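PDB 5UQZ: glucan-binding protein C, GbpC from Streptococcus mutans UA159, which probably binds glucan as a cell-wall-anchored protein and mediates both sucrose-independent and sucrose-dependent adherence, here as the calcium-binding central part of the protein. Local coordinates for residues 161-170 and 181-189; 231-242 and 311-320. All coordinates share one frame; numbering follows the deposited sequence.

Contact 1. Residues 161-170 and 181-189; sequences STNNEGSALV and FIGAQTSNA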
ATOM      1  N   SER A 161     -10.612 -17.056  -0.653  1.00  9.36           N
ATOM      2  CA  SER A 161      -9.180 -17.155  -0.939  1.00  9.46           C
ATOM      3  C   SER A 161      -8.972 -17.495  -2.415  1.00  9.21           C
ATOM      4  O   SER A 161      -9.897 -17.951  -3.113  1.00 10.46           O
ATOM      5  CB  SER A 161      -8.562 -18.268  -0.082  1.00 10.21           C
ATOM      6  OG  SER A 161      -7.193 -18.341  -0.353  1.00  9.92           O
ATOM      7  N   THR A 162      -7.727 -17.310  -2.875  1.00  9.19           N
ATOM      8  CA  THR A 162      -7.291 -17.777  -4.176  1.00 10.01           C
ATOM      9  C   THR A 162      -6.838 -19.243  -4.165  1.00  9.28           C
ATOM     10  O   THR A 162      -6.579 -19.788  -5.249  1.00 10.48           O
ATOM     11  CB  THR A 162      -6.187 -16.872  -4.726  1.00  9.48           C
ATOM     12  OG1 THR A 162      -5.169 -16.790  -3.725  1.00  9.78           O
ATOM     13  CG2 THR A 162      -6.704 -15.471  -4.978  1.00 10.60           C
ATOM     14  N   ASN A 163      -6.699 -19.859  -2.980  1.00 10.28           N
ATOM     15  CA  ASN A 163      -6.351 -21.267  -2.960  1.00 11.17           C
ATOM     16  C   ASN A 163      -7.618 -22.118  -2.875  1.00 12.07           C
ATOM     17  O   ASN A 163      -8.744 -21.607  -2.908  1.00 11.80           O
ATOM     18  CB  ASN A 163      -5.285 -21.562  -1.891  1.00 11.74           C
ATOM     19  CG  ASN A 163      -5.798 -21.524  -0.442  1.00 10.72           C
ATOM     20  OD1 ASN A 163      -7.016 -21.622  -0.178  1.00 10.89           O
ATOM     21  ND2 ASN A 163      -4.879 -21.395   0.490  1.00 11.43           N
ATOM     22  N   ASN A 164      -7.437 -23.438  -2.830  1.00 12.32           N
ATOM     23  CA  ASN A 164      -8.566 -24.363  -2.778  1.00 13.66           C
ATOM     24  C   ASN A 164      -8.758 -24.948  -1.383  1.00 14.81           C
ATOM     25  O   ASN A 164      -9.360 -26.004  -1.225  1.00 17.26           O
ATOM     26  CB  ASN A 164      -8.451 -25.449  -3.846  1.00 15.63           C
ATOM     27  CG  ASN A 164      -8.762 -24.906  -5.231  1.00 16.39           C
ATOM     28  OD1 ASN A 164      -9.630 -24.060  -5.363  1.00 18.33           O
ATOM     29  ND2 ASN A 164      -8.100 -25.426  -6.252  1.00 17.40           N
ATOM     30  N   GLU A 165      -8.269 -24.255  -0.364  1.00 13.58           N
ATOM     31  CA  GLU A 165      -8.317 -24.725   1.013  0.58 14.37           C
ATOM     32  C   GLU A 165      -9.078 -23.768   1.921  1.00 14.44           C
ATOM     33  O   GLU A 165      -9.120 -23.995   3.142  1.00 16.06           O
ATOM     34  CB  GLU A 165      -6.890 -24.928   1.553  0.58 19.45           C
ATOM     35  CG  GLU A 165      -5.994 -25.821   0.692  0.58 25.75           C
ATOM     36  CD  GLU A 165      -4.528 -25.755   1.110  0.58 31.33           C
ATOM     37  OE1 GLU A 165      -4.244 -25.725   2.328  0.58 32.36           O
ATOM     38  OE2 GLU A 165      -3.663 -25.722   0.218  0.58 34.37           O
ATOM     39  N   GLY A 166      -9.667 -22.704   1.375  1.00 12.50           N
ATOM     40  CA  GLY A 166     -10.402 -21.756   2.222  1.00 13.66           C
ATOM     41  C   GLY A 166      -9.520 -21.100   3.259  1.00 11.05           C
ATOM     42  O   GLY A 166      -9.959 -20.886   4.393  1.00 12.64           O
ATOM     43  N   SER A 167      -8.271 -20.779   2.888  1.00 10.85           N
ATOM     44  CA  SER A 167      -7.312 -20.301   3.876  1.00  9.96           C
ATOM     45  C   SER A 167      -6.404 -19.263   3.242  1.00  9.21           C
ATOM     46  O   SER A 167      -6.307 -19.136   2.006  1.00 10.19           O
ATOM     47  CB  SER A 167      -6.445 -21.464   4.384  1.00 12.20           C
ATOM     48  OG  SER A 167      -5.568 -21.901   3.337  1.00 13.91           O
ATOM     49  N   ALA A 168      -5.745 -18.497   4.108  1.00  8.39           N
ATOM     50  CA  ALA A 168      -4.708 -17.599   3.630  1.00  8.38           C
ATOM     51  C   ALA A 168      -3.725 -17.421   4.783  1.00  8.59           C
ATOM     52  O   ALA A 168      -4.101 -17.508   5.955  1.00  9.97           O
ATOM     53  CB  ALA A 168      -5.305 -16.236   3.228  1.00  9.83           C
ATOM     54  N   LEU A 169      -2.455 -17.206   4.433  1.00  7.91           N
ATOM     55  CA  LEU A 169      -1.426 -16.967   5.420  1.00  7.48           C
ATOM     56  C   LEU A 169      -1.347 -15.468   5.724  1.00  7.33           C
ATOM     57  O   LEU A 169      -1.320 -14.640   4.796  1.00  7.95           O
ATOM     58  CB  LEU A 169      -0.101 -17.493   4.900  1.00  9.19           C
ATOM     59  CG  LEU A 169       1.071 -17.464   5.904  1.00 11.05           C
ATOM     60  CD1 LEU A 169       0.778 -18.379   7.101  1.00 12.48           C
ATOM     61  CD2 LEU A 169       2.362 -17.850   5.194  1.00 12.16           C
ATOM     62  N   VAL A 170      -1.192 -15.125   7.002  1.00  7.44           N
ATOM     63  CA  VAL A 170      -1.221 -13.745   7.473  1.00  7.28           C
ATOM     64  C   VAL A 170      -0.001 -13.466   8.321  1.00  8.55           C
ATOM     65  O   VAL A 170       0.323 -14.240   9.240  1.00  8.39           O
ATOM     66  CB  VAL A 170      -2.490 -13.453   8.302  1.00  8.33           C
ATOM     67  CG1 VAL A 170      -2.432 -12.059   8.928  1.00  9.93           C
ATOM     68  CG2 VAL A 170      -3.706 -13.583   7.403  1.00  9.86           C
ATOM     69  N   PHE A 181      -0.427  -8.275   6.274  1.00  7.84           N
ATOM     70  CA  PHE A 181       0.115  -8.763   5.008  1.00  7.79           C
ATOM     71  C   PHE A 181      -0.460 -10.159   4.829  1.00  8.14           C
ATOM     72  O   PHE A 181      -0.291 -11.002   5.711  1.00 12.03           O
ATOM     73  CB  PHE A 181       1.650  -8.758   5.045  1.00 10.02           C
ATOM     74  CG  PHE A 181       2.292  -8.766   3.712  1.00 11.33           C
ATOM     75  CD1 PHE A 181       3.293  -7.864   3.437  1.00 17.98           C
ATOM     76  CD2 PHE A 181       1.972  -9.723   2.767  1.00 19.79           C
ATOM     77  CE1 PHE A 181       3.943  -7.861   2.203  1.00 22.04           C
ATOM     78  CE2 PHE A 181       2.640  -9.726   1.503  1.00 23.89           C
ATOM     79  CZ  PHE A 181       3.572  -8.780   1.234  1.00 23.49           C
ATOM     80  N   ILE A 182      -1.225 -10.385   3.767  1.00  7.69           N
ATOM     81  CA  ILE A 182      -1.954 -11.646   3.568  1.00  7.43           C
ATOM     82  C   ILE A 182      -1.683 -12.193   2.178  1.00  7.49           C
ATOM     83  O   ILE A 182      -1.495 -11.434   1.211  1.00  8.40           O
ATOM     84  CB  ILE A 182      -3.454 -11.428   3.872  1.00  8.12           C
ATOM     85  CG1 ILE A 182      -4.245 -12.715   3.803  1.00  8.39           C
ATOM     86  CG2 ILE A 182      -4.094 -10.377   2.965  1.00  9.40           C
ATOM     87  CD1 ILE A 182      -5.653 -12.623   4.385  1.00  9.29           C
ATOM     88  N   GLY A 183      -1.647 -13.524   2.067  1.00  7.40           N
ATOM     89  CA  GLY A 183      -1.466 -14.108   0.752  1.00  8.75           C
ATOM     90  C   GLY A 183      -1.800 -15.585   0.745  1.00  8.03           C
ATOM     91  O   GLY A 183      -1.960 -16.216   1.789  1.00  8.44           O
ATOM     92  N   ALA A 184      -1.858 -16.142  -0.468  1.00  8.46           N
ATOM     93  CA  ALA A 184      -2.139 -17.564  -0.655  1.00  8.54           C
ATOM     94  C   ALA A 184      -1.701 -17.951  -2.048  1.00  8.57           C
ATOM     95  O   ALA A 184      -1.554 -17.111  -2.924  1.00  9.82           O
ATOM     96  CB  ALA A 184      -3.627 -17.826  -0.505  1.00 10.39           C
ATOM     97  N   GLN A 185      -1.553 -19.268  -2.268  1.00  9.18           N
ATOM     98  CA  GLN A 185      -1.380 -19.737  -3.644  1.00 10.10           C
ATOM     99  C   GLN A 185      -2.585 -19.321  -4.483  1.00 10.04           C
ATOM    100  O   GLN A 185      -3.709 -19.195  -3.962  1.00  9.53           O
ATOM    101  CB  GLN A 185      -1.230 -21.268  -3.649  1.00 11.39           C
ATOM    102  CG  GLN A 185      -1.084 -21.903  -5.046  1.00 12.61           C
ATOM    103  CD  GLN A 185       0.145 -21.372  -5.823  1.00 13.00           C
ATOM    104  OE1 GLN A 185       0.157 -20.234  -6.322  1.00 12.85           O
ATOM    105  NE2 GLN A 185       1.148 -22.238  -6.016  1.00 16.58           N
ATOM    106  N   THR A 186      -2.356 -19.117  -5.794  1.00 10.47           N
ATOM    107  CA  THR A 186      -3.453 -18.970  -6.751  1.00 10.39           C
ATOM    108  C   THR A 186      -3.628 -20.339  -7.391  1.00 11.08           C
ATOM    109  O   THR A 186      -2.876 -20.725  -8.298  1.00 11.27           O
ATOM    110  CB  THR A 186      -3.122 -17.910  -7.798  1.00 10.27           C
ATOM    111  OG1 THR A 186      -2.763 -16.690  -7.125  1.00 10.39           O
ATOM    112  CG2 THR A 186      -4.330 -17.624  -8.692  1.00 10.80           C
ATOM    113  N   SER A 187      -4.583 -21.104  -6.871  1.00 10.68           N
ATOM    114  CA  SER A 187      -4.661 -22.514  -7.222  1.00 11.50           C
ATOM    115  C   SER A 187      -5.295 -22.761  -8.583  1.00 12.62           C
ATOM    116  O   SER A 187      -5.041 -23.815  -9.170  1.00 15.32           O
ATOM    117  CB  SER A 187      -5.470 -23.261  -6.166  1.00 13.88           C
ATOM    118  OG  SER A 187      -4.829 -23.180  -4.907  1.00 12.93           O
ATOM    119  N   ASN A 188      -6.145 -21.859  -9.057  1.00 12.46           N
ATOM    120  CA  ASN A 188      -6.923 -22.095 -10.270  1.00 12.45           C
ATOM    121  C   ASN A 188      -6.567 -21.108 -11.364  1.00 13.33           C
ATOM    122  O   ASN A 188      -6.155 -19.991 -11.079  1.00 13.74           O
ATOM    123  CB  ASN A 188      -8.391 -21.962  -9.933  1.00 14.50           C
ATOM    124  CG  ASN A 188      -8.784 -22.877  -8.800  1.00 15.67           C
ATOM    125  OD1 ASN A 188      -8.509 -24.083  -8.836  1.00 19.76           O
ATOM    126  ND2 ASN A 188      -9.425 -22.327  -7.778  1.00 16.85           N
ATOM    127  N   ALA A 189      -6.732 -21.561 -12.612  1.00 14.42           N
ATOM    128  CA  ALA A 189      -6.667 -20.675 -13.765  1.00 14.64           C
ATOM    129  C   ALA A 189      -7.953 -19.854 -13.883  1.00 12.52           C
ATOM    130  O   ALA A 189      -8.972 -20.164 -13.272  1.00 15.13           O
ATOM    131  CB  ALA A 189      -6.509 -21.532 -15.032  1.00 16.99           C
TER
HETATM  132  O   HOH W   1      -7.343 -19.417  -7.867  1.00 12.85           O

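Contact 2. Residues 231-242 and 311-320; sequences KYGDHVEKVNLG and PFTFTVGGND. With CA (calcium ion), chain B.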
ATOM      1  N   LYS A 231       1.590 -10.878 -18.620  1.00 20.84           N
ATOM      2  CA  LYS A 231       1.377 -12.265 -18.988  1.00 20.53           C
ATOM      3  C   LYS A 231       1.002 -13.134 -17.806  1.00 19.51           C
ATOM      4  O   LYS A 231       0.381 -14.188 -17.998  1.00 20.14           O
ATOM      5  CB  LYS A 231       2.686 -12.796 -19.622  1.00 25.08           C
ATOM      6  CG  LYS A 231       2.669 -14.244 -20.043  1.00 34.73           C
ATOM      7  CD  LYS A 231       3.982 -14.648 -20.732  1.00 39.57           C
ATOM      8  CE  LYS A 231       5.200 -14.542 -19.826  1.00 41.67           C
ATOM      9  NZ  LYS A 231       6.379 -15.307 -20.362  1.00 47.39           N
ATOM     10  N   TYR A 232       1.347 -12.710 -16.596  1.00 17.89           N
ATOM     11  CA  TYR A 232       1.118 -13.513 -15.405  1.00 17.95           C
ATOM     12  C   TYR A 232      -0.109 -13.097 -14.612  1.00 14.26           C
ATOM     13  O   TYR A 232      -0.342 -13.675 -13.544  1.00 15.01           O
ATOM     14  CB  TYR A 232       2.363 -13.489 -14.511  1.00 24.57           C
ATOM     15  CG  TYR A 232       3.555 -14.091 -15.223  1.00 29.29           C
ATOM     16  CD1 TYR A 232       3.725 -15.468 -15.269  1.00 33.18           C
ATOM     17  CD2 TYR A 232       4.484 -13.291 -15.878  1.00 30.18           C
ATOM     18  CE1 TYR A 232       4.796 -16.030 -15.936  1.00 35.32           C
ATOM     19  CE2 TYR A 232       5.575 -13.850 -16.547  1.00 29.80           C
ATOM     20  CZ  TYR A 232       5.707 -15.215 -16.568  1.00 34.91           C
ATOM     21  OH  TYR A 232       6.763 -15.778 -17.233  1.00 39.94           O
ATOM     22  N   GLY A 233      -0.908 -12.142 -15.092  1.00 13.92           N
ATOM     23  CA  GLY A 233      -2.154 -11.850 -14.394  1.00 14.25           C
ATOM     24  C   GLY A 233      -2.721 -10.495 -14.755  1.00 12.94           C
ATOM     25  O   GLY A 233      -2.056  -9.646 -15.343  1.00 14.79           O
ATOM     26  N   ASP A 234      -3.992 -10.299 -14.357  1.00 10.98           N
ATOM     27  CA  ASP A 234      -4.629  -8.992 -14.366  1.00 11.71           C
ATOM     28  C   ASP A 234      -4.975  -8.750 -12.894  1.00 10.08           C
ATOM     29  O   ASP A 234      -6.107  -8.909 -12.438  1.00 11.41           O
ATOM     30  CB  ASP A 234      -5.875  -8.989 -15.248  1.00 13.79           C
ATOM     31  CG  ASP A 234      -6.448  -7.604 -15.392  1.00 16.66           C
ATOM     32  OD1 ASP A 234      -5.747  -6.606 -15.133  1.00 16.98           O
ATOM     33  OD2 ASP A 234      -7.618  -7.491 -15.788  1.00 23.04           O
ATOM     34  N   HIS A 235      -3.962  -8.341 -12.136  1.00 10.28           N
ATOM     35  CA  HIS A 235      -3.991  -8.273 -10.679  1.00  9.63           C
ATOM     36  C   HIS A 235      -4.557  -6.921 -10.259  1.00  8.55           C
ATOM     37  O   HIS A 235      -3.987  -5.883 -10.627  1.00 10.16           O
ATOM     38  CB  HIS A 235      -2.539  -8.351 -10.233  1.00 10.32           C
ATOM     39  CG  HIS A 235      -2.335  -8.178  -8.753  1.00 10.52           C
ATOM     40  ND1 HIS A 235      -1.997  -9.229  -7.928  1.00 10.78           N
ATOM     41  CD2 HIS A 235      -2.364  -7.075  -7.959  1.00 11.34           C
ATOM     42  CE1 HIS A 235      -1.782  -8.775  -6.701  1.00 11.20           C
ATOM     43  NE2 HIS A 235      -2.012  -7.464  -6.686  1.00 10.92           N
ATOM     44  N   VAL A 236      -5.662  -6.928  -9.516  1.00  9.18           N
ATOM     45  CA  VAL A 236      -6.318  -5.687  -9.119  1.00  9.07           C
ATOM     46  C   VAL A 236      -6.604  -5.746  -7.625  1.00  8.56           C
ATOM     47  O   VAL A 236      -7.139  -6.745  -7.116  1.00  9.72           O
ATOM     48  CB  VAL A 236      -7.633  -5.452  -9.906  1.00 10.32           C
ATOM     49  CG1 VAL A 236      -8.185  -4.053  -9.608  1.00 11.54           C
ATOM     50  CG2 VAL A 236      -7.518  -5.655 -11.392  1.00 13.99           C
ATOM     51  N   GLU A 237      -6.263  -4.658  -6.928  1.00  7.87           N
ATOM     52  CA  GLU A 237      -6.555  -4.477  -5.505  1.00  7.48           C
ATOM     53  C   GLU A 237      -7.702  -3.486  -5.384  1.00  7.70           C
ATOM     54  O   GLU A 237      -7.673  -2.413  -6.000  1.00  8.34           O
ATOM     55  CB  GLU A 237      -5.285  -4.010  -4.794  1.00  8.49           C
ATOM     56  CG  GLU A 237      -4.201  -5.075  -4.941  1.00  9.11           C
ATOM     57  CD  GLU A 237      -2.819  -4.751  -4.432  1.00  9.88           C
ATOM     58  OE1 GLU A 237      -2.601  -3.745  -3.739  1.00  9.88           O
ATOM     59  OE2 GLU A 237      -1.918  -5.595  -4.738  1.00 12.23           O
ATOM     60  N   LYS A 238      -8.699  -3.836  -4.578  1.00  8.01           N
ATOM     61  CA  LYS A 238      -9.950  -3.080  -4.486  1.00  8.22           C
ATOM     62  C   LYS A 238     -10.388  -2.947  -3.042  1.00  8.16           C
ATOM     63  O   LYS A 238     -10.053  -3.779  -2.203  1.00  8.66           O
ATOM     64  CB  LYS A 238     -11.097  -3.827  -5.233  1.00  9.70           C
ATOM     65  CG  LYS A 238     -10.792  -4.188  -6.688  1.00 10.40           C
ATOM     66  CD  LYS A 238     -12.013  -4.809  -7.351  1.00 12.40           C
ATOM     67  CE  LYS A 238     -11.783  -5.040  -8.822  1.00 13.92           C
ATOM     68  NZ  LYS A 238     -12.904  -5.799  -9.416  1.00 17.89           N
ATOM     69  N   VAL A 239     -11.169  -1.889  -2.777  1.00  8.14           N
ATOM     70  CA  VAL A 239     -11.808  -1.748  -1.470  1.00  7.47           C
ATOM     71  C   VAL A 239     -13.291  -1.463  -1.662  1.00  7.80           C
ATOM     72  O   VAL A 239     -13.657  -0.544  -2.406  1.00  9.38           O
ATOM     73  CB  VAL A 239     -11.158  -0.648  -0.617  1.00  8.85           C
ATOM     74  CG1 VAL A 239     -11.797  -0.647   0.797  1.00 12.78           C
ATOM     75  CG2 VAL A 239      -9.677  -0.864  -0.541  1.00 11.10           C
ATOM     76  N   ASN A 240     -14.155  -2.211  -0.974  1.00  8.26           N
ATOM     77  CA  ASN A 240     -15.565  -1.897  -0.866  1.00  8.25           C
ATOM     78  C   ASN A 240     -15.731  -1.153   0.455  1.00  8.67           C
ATOM     79  O   ASN A 240     -15.507  -1.724   1.534  1.00  9.50           O
ATOM     80  CB  ASN A 240     -16.402  -3.170  -0.892  1.00 10.79           C
ATOM     81  CG  ASN A 240     -17.885  -2.868  -0.897  1.00 13.69           C
ATOM     82  OD1 ASN A 240     -18.346  -1.926  -0.241  1.00 14.58           O
ATOM     83  ND2 ASN A 240     -18.659  -3.650  -1.672  1.00 17.68           N
ATOM     84  N   LEU A 241     -16.086   0.126   0.373  1.00  9.32           N
ATOM     85  CA  LEU A 241     -16.094   0.967   1.563  1.00 10.67           C
ATOM     86  C   LEU A 241     -17.333   0.771   2.427  1.00  8.86           C
ATOM     87  O   LEU A 241     -17.354   1.304   3.553  1.00  9.64           O
ATOM     88  CB  LEU A 241     -15.984   2.461   1.212  1.00 15.25           C
ATOM     89  CG  LEU A 241     -14.532   2.836   0.799  1.00 20.74           C
ATOM     90  CD1 LEU A 241     -14.052   2.206  -0.501  1.00 28.74           C
ATOM     91  CD2 LEU A 241     -14.511   4.321   0.617  1.00 21.01           C
ATOM     92  N   GLY A 242     -18.336   0.028   1.962  1.00 10.28           N
ATOM     93  CA  GLY A 242     -19.496  -0.147   2.805  1.00 11.41           C
ATOM     94  C   GLY A 242     -20.161   1.193   3.042  1.00 10.65           C
ATOM     95  O   GLY A 242     -20.333   2.005   2.127  1.00 13.30           O
ATOM     96  N   PRO A 311     -17.928  -1.608   8.921  1.00  7.62           N
ATOM     97  CA  PRO A 311     -16.998  -2.541   8.221  1.00  7.33           C
ATOM     98  C   PRO A 311     -16.750  -2.137   6.763  1.00  8.07           C
ATOM     99  O   PRO A 311     -17.583  -1.492   6.089  1.00  9.05           O
ATOM    100  CB  PRO A 311     -17.743  -3.884   8.283  1.00  9.76           C
ATOM    101  CG  PRO A 311     -18.631  -3.740   9.513  1.00 10.23           C
ATOM    102  CD  PRO A 311     -19.101  -2.292   9.518  1.00  9.72           C
ATOM    103  N   PHE A 312     -15.577  -2.541   6.293  1.00  7.42           N
ATOM    104  CA  PHE A 312     -15.199  -2.372   4.903  1.00  7.08           C
ATOM    105  C   PHE A 312     -14.425  -3.610   4.489  1.00  7.33           C
ATOM    106  O   PHE A 312     -13.974  -4.374   5.328  1.00  8.37           O
ATOM    107  CB  PHE A 312     -14.390  -1.069   4.703  1.00  7.86           C
ATOM    108  CG  PHE A 312     -13.165  -0.981   5.523  1.00  8.04           C
ATOM    109  CD1 PHE A 312     -13.244  -0.507   6.845  1.00  8.24           C
ATOM    110  CD2 PHE A 312     -11.924  -1.372   5.020  1.00  9.86           C
ATOM    111  CE1 PHE A 312     -12.103  -0.428   7.660  1.00  9.77           C
ATOM    112  CE2 PHE A 312     -10.790  -1.270   5.834  1.00 11.97           C
ATOM    113  CZ  PHE A 312     -10.889  -0.811   7.148  1.00 10.59           C
ATOM    114  N   THR A 313     -14.275  -3.810   3.177  1.00  7.95           N
ATOM    115  CA  THR A 313     -13.686  -5.058   2.684  1.00  8.06           C
ATOM    116  C   THR A 313     -12.646  -4.767   1.622  1.00  8.80           C
ATOM    117  O   THR A 313     -12.930  -4.056   0.657  1.00 11.49           O
ATOM    118  CB  THR A 313     -14.789  -5.934   2.079  1.00  9.03           C
ATOM    119  OG1 THR A 313     -15.772  -6.197   3.084  1.00 10.11           O
ATOM    120  CG2 THR A 313     -14.233  -7.260   1.553  1.00 10.31           C
ATOM    121  N   PHE A 314     -11.452  -5.329   1.755  1.00  7.82           N
ATOM    122  CA  PHE A 314     -10.469  -5.224   0.687  1.00  7.76           C
ATOM    123  C   PHE A 314     -10.363  -6.552  -0.036  1.00  8.52           C
ATOM    124  O   PHE A 314     -10.593  -7.625   0.557  1.00  8.60           O
ATOM    125  CB  PHE A 314      -9.110  -4.744   1.186  1.00  9.03           C
ATOM    126  CG  PHE A 314      -8.340  -5.703   2.089  1.00  8.77           C
ATOM    127  CD1 PHE A 314      -7.549  -6.712   1.512  1.00 11.00           C
ATOM    128  CD2 PHE A 314      -8.342  -5.541   3.454  1.00 10.00           C
ATOM    129  CE1 PHE A 314      -6.809  -7.563   2.315  1.00 12.27           C
ATOM    130  CE2 PHE A 314      -7.579  -6.410   4.262  1.00 10.99           C
ATOM    131  CZ  PHE A 314      -6.802  -7.412   3.696  1.00 10.82           C
ATOM    132  N   THR A 315     -10.046  -6.477  -1.330  1.00  8.37           N
ATOM    133  CA  THR A 315      -9.865  -7.684  -2.113  1.00  8.85           C
ATOM    134  C   THR A 315      -8.656  -7.565  -3.019  1.00  8.30           C
ATOM    135  O   THR A 315      -8.257  -6.465  -3.430  1.00  9.32           O
ATOM    136  CB  THR A 315     -11.104  -8.089  -2.970  1.00 10.30           C
ATOM    137  OG1 THR A 315     -11.262  -7.173  -4.047  1.00 11.50           O
ATOM    138  CG2 THR A 315     -12.389  -8.080  -2.155  1.00 12.29           C
ATOM    139  N   VAL A 316      -8.099  -8.712  -3.370  1.00  7.71           N
ATOM    140  CA  VAL A 316      -7.025  -8.792  -4.348  1.00  8.47           C
ATOM    141  C   VAL A 316      -7.212 -10.068  -5.139  1.00  8.26           C
ATOM    142  O   VAL A 316      -7.454 -11.144  -4.563  1.00  8.85           O
ATOM    143  CB  VAL A 316      -5.619  -8.689  -3.696  1.00  8.83           C
ATOM    144  CG1 VAL A 316      -5.410  -9.744  -2.601  1.00  9.69           C
ATOM    145  CG2 VAL A 316      -4.538  -8.748  -4.742  1.00 10.00           C
ATOM    146  N   GLY A 317      -7.102  -9.971  -6.461  1.00  8.51           N
ATOM    147  CA  GLY A 317      -7.263 -11.150  -7.302  1.00  9.82           C
ATOM    148  C   GLY A 317      -6.828 -10.829  -8.713  1.00  8.76           C
ATOM    149  O   GLY A 317      -6.455  -9.704  -9.030  1.00  9.92           O
ATOM    150  N   GLY A 318      -6.873 -11.853  -9.566  1.00  9.31           N
ATOM    151  CA  GLY A 318      -6.530 -11.691 -10.972  1.00  9.98           C
ATOM    152  C   GLY A 318      -5.219 -12.317 -11.399  1.00  9.17           C
ATOM    153  O   GLY A 318      -4.925 -12.326 -12.600  1.00 10.13           O
ATOM    154  N   ASN A 319      -4.410 -12.832 -10.468  1.00  9.60           N
ATOM    155  CA  ASN A 319      -3.176 -13.502 -10.865  1.00  9.28           C
ATOM    156  C   ASN A 319      -3.494 -14.770 -11.633  1.00 10.85           C
ATOM    157  O   ASN A 319      -4.525 -15.422 -11.405  1.00 11.09           O
ATOM    158  CB  ASN A 319      -2.400 -13.968  -9.625  1.00 10.45           C
ATOM    159  CG  ASN A 319      -1.690 -12.833  -8.933  1.00 10.19           C
ATOM    160  OD1 ASN A 319      -2.071 -11.650  -9.096  1.00 12.21           O
ATOM    161  ND2 ASN A 319      -0.742 -13.136  -8.078  1.00 10.89           N
ATOM    162  N   ASP A 320      -2.561 -15.170 -12.505  1.00 11.72           N
ATOM    163  CA  ASP A 320      -2.653 -16.480 -13.116  1.00 12.95           C
ATOM    164  C   ASP A 320      -2.377 -17.588 -12.093  1.00 12.37           C
ATOM    165  O   ASP A 320      -1.752 -17.396 -11.030  1.00 12.16           O
ATOM    166  CB  ASP A 320      -1.684 -16.589 -14.293  1.00 16.36           C
ATOM    167  CG  ASP A 320      -2.211 -15.837 -15.524  1.00 21.94           C
ATOM    168  OD1 ASP A 320      -3.451 -15.795 -15.703  1.00 27.58           O
ATOM    169  OD2 ASP A 320      -1.419 -15.349 -16.308  1.00 34.70           O
TER
HETATM  170 CA    CA B 501      -0.593  -2.697  -2.752  1.00  9.73          CA
HETATM  171  O   HOH W   2      -9.735  -7.631  -6.287  1.00 11.83           O
HETATM  172  O   HOH W   3       0.297  -4.867  -3.788  1.00 24.68           O
HETATM  173  O   HOH W   4       1.860  -2.839  -2.867  1.00 13.69           O
HETATM  174  O   HOH W   5       0.482  -4.292  -1.191  1.00 23.40           O
HETATM  175  O   HOH W   6      -1.847  -2.615  -0.735  1.00 13.92           O

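Contact 1. Residues 161-170 and 181-189
Residues 161-170 and 181-189 form the paired strands of a β hairpin together with the loops that flank it, in a largely buried part of the smaller, four-stranded antiparallel sheet. Leu169 and Gly183 are a hydrogen-bonded antiparallel pair, linked by Leu169 N to Gly183 O at 2.9 Å and by Gly183 N to Leu169 O. On the face carrying Val170 and Ile182, these two side chains cross at a slant, Val170 CG2 lying 3.7 Å from Ile182 CD1, while Ala168 CB rests on Ile182 CG1. Having CG1 anti to the backbone N (chi1 -175°) and an extended chain beyond it lets Ile182 meet both.

Beyond Ala184 the strand pairing gives way to loop contacts. Thr162 OG1 donates to Gln185 O at 2.8 Å from above the carbonyl plane, and Thr162 O accepts a nearly straight bond from Ser187 N (171°). A water that accepts from Asn188 N adds a further link, its O 2.8 Å from Thr162 O, to which it probably donates. Farther out, the amides of Asn164 and Asn188 meet head-on and exchange two hydrogen bonds, Asn164 ND2 to Asn188 OD1 at 2.9 Å and Asn188 ND2 to Asn164 OD1 at 3.0 Å; their planes lie 38° apart, so the amide pair is twisted. Asn188 ND2 is also bonded to Asp193.

Ser161 OG donates to Ser167 O, tying the loop's start to the strand. Asn163 N to Ser161 OG makes an ST turn and Glu165 N to Asn163 OD1 an Asx turn, leading into an antiparallel β hairpin.

Contact 2. Residues 231-242 and 311-320
Strands 233-240 and 312-319 run antiparallel, 171° between their directions, with Val236-Gly317, Lys238-Thr315 and Asn240-Thr313 as hydrogen-bonded pairs and a β bulge between Gly233 and Val236 that shifts the register by one residue. Gly318 lies at the bulge, its CA close against Asp234 O at 3.2 Å.

His235 carries the polar side-chain contact. Its CG is anti to the backbone N (chi1 175°), which sets the ring alongside Asn319, and ND1 donates in the ring plane to a lone pair of Asn319 OD1 at 2.7 Å. At the other nitrogen, NE2 gives a nearly straight bond (169°) to the anti lone pair of Glu237 OE2. The two bonds fix the rotation of the imidazole, on which Trp228 stacks, and the second also steadies the carboxylate, whose OE1 binds calcium at 2.5 Å; a calcium-bound water also donates to OE2. Ser224 and Asn226 complete the protein part of the metal site. Val316 CG2 packs obliquely against the imidazole, 3.4 Å from His235 CE1, and lies beside Glu237 CG.

On the face bearing Lys238 and Thr315, Thr315 OG1 touches Lys238 CB at 3.6 Å and shares a water with Val236 O. Beyond the bulge, Asp320 N donates a hydrogen bond to Tyr232 O, and the Asp320 carboxylate is salt-bridged to Arg191.

Strand 194-204 pairs with 312-319 on its other edge, strands 227-230 and 260-263 pair with 233-240, and Ile327 of strand 325-329 covers Glu237, Phe314 and Val316.

Overall arrangement
Contact 1 comes first in the sequence, both of its segments preceding those of contact 2, and their centres lie 13 Å apart on the same side of the chain's centre. They belong to different antiparallel sheets: contact 1 to the four-stranded sheet that ends with strand 325-329, contact 2 to the larger one. The sheets pack face to face in the β-supersandwich domain, where Ile182 CG2 meets Phe314 CE1 at 4.0 Å and Thr186 CG2 lies against Asn319 O and Asp320 O. Strand 194-204 adds to this interface, with Ile195 and Val197 touching Ile182. The calcium, bound by Glu237, sits about 8 Å from the Phe181 side chain, so the hairpin approaches the metal site without supplying a ligand.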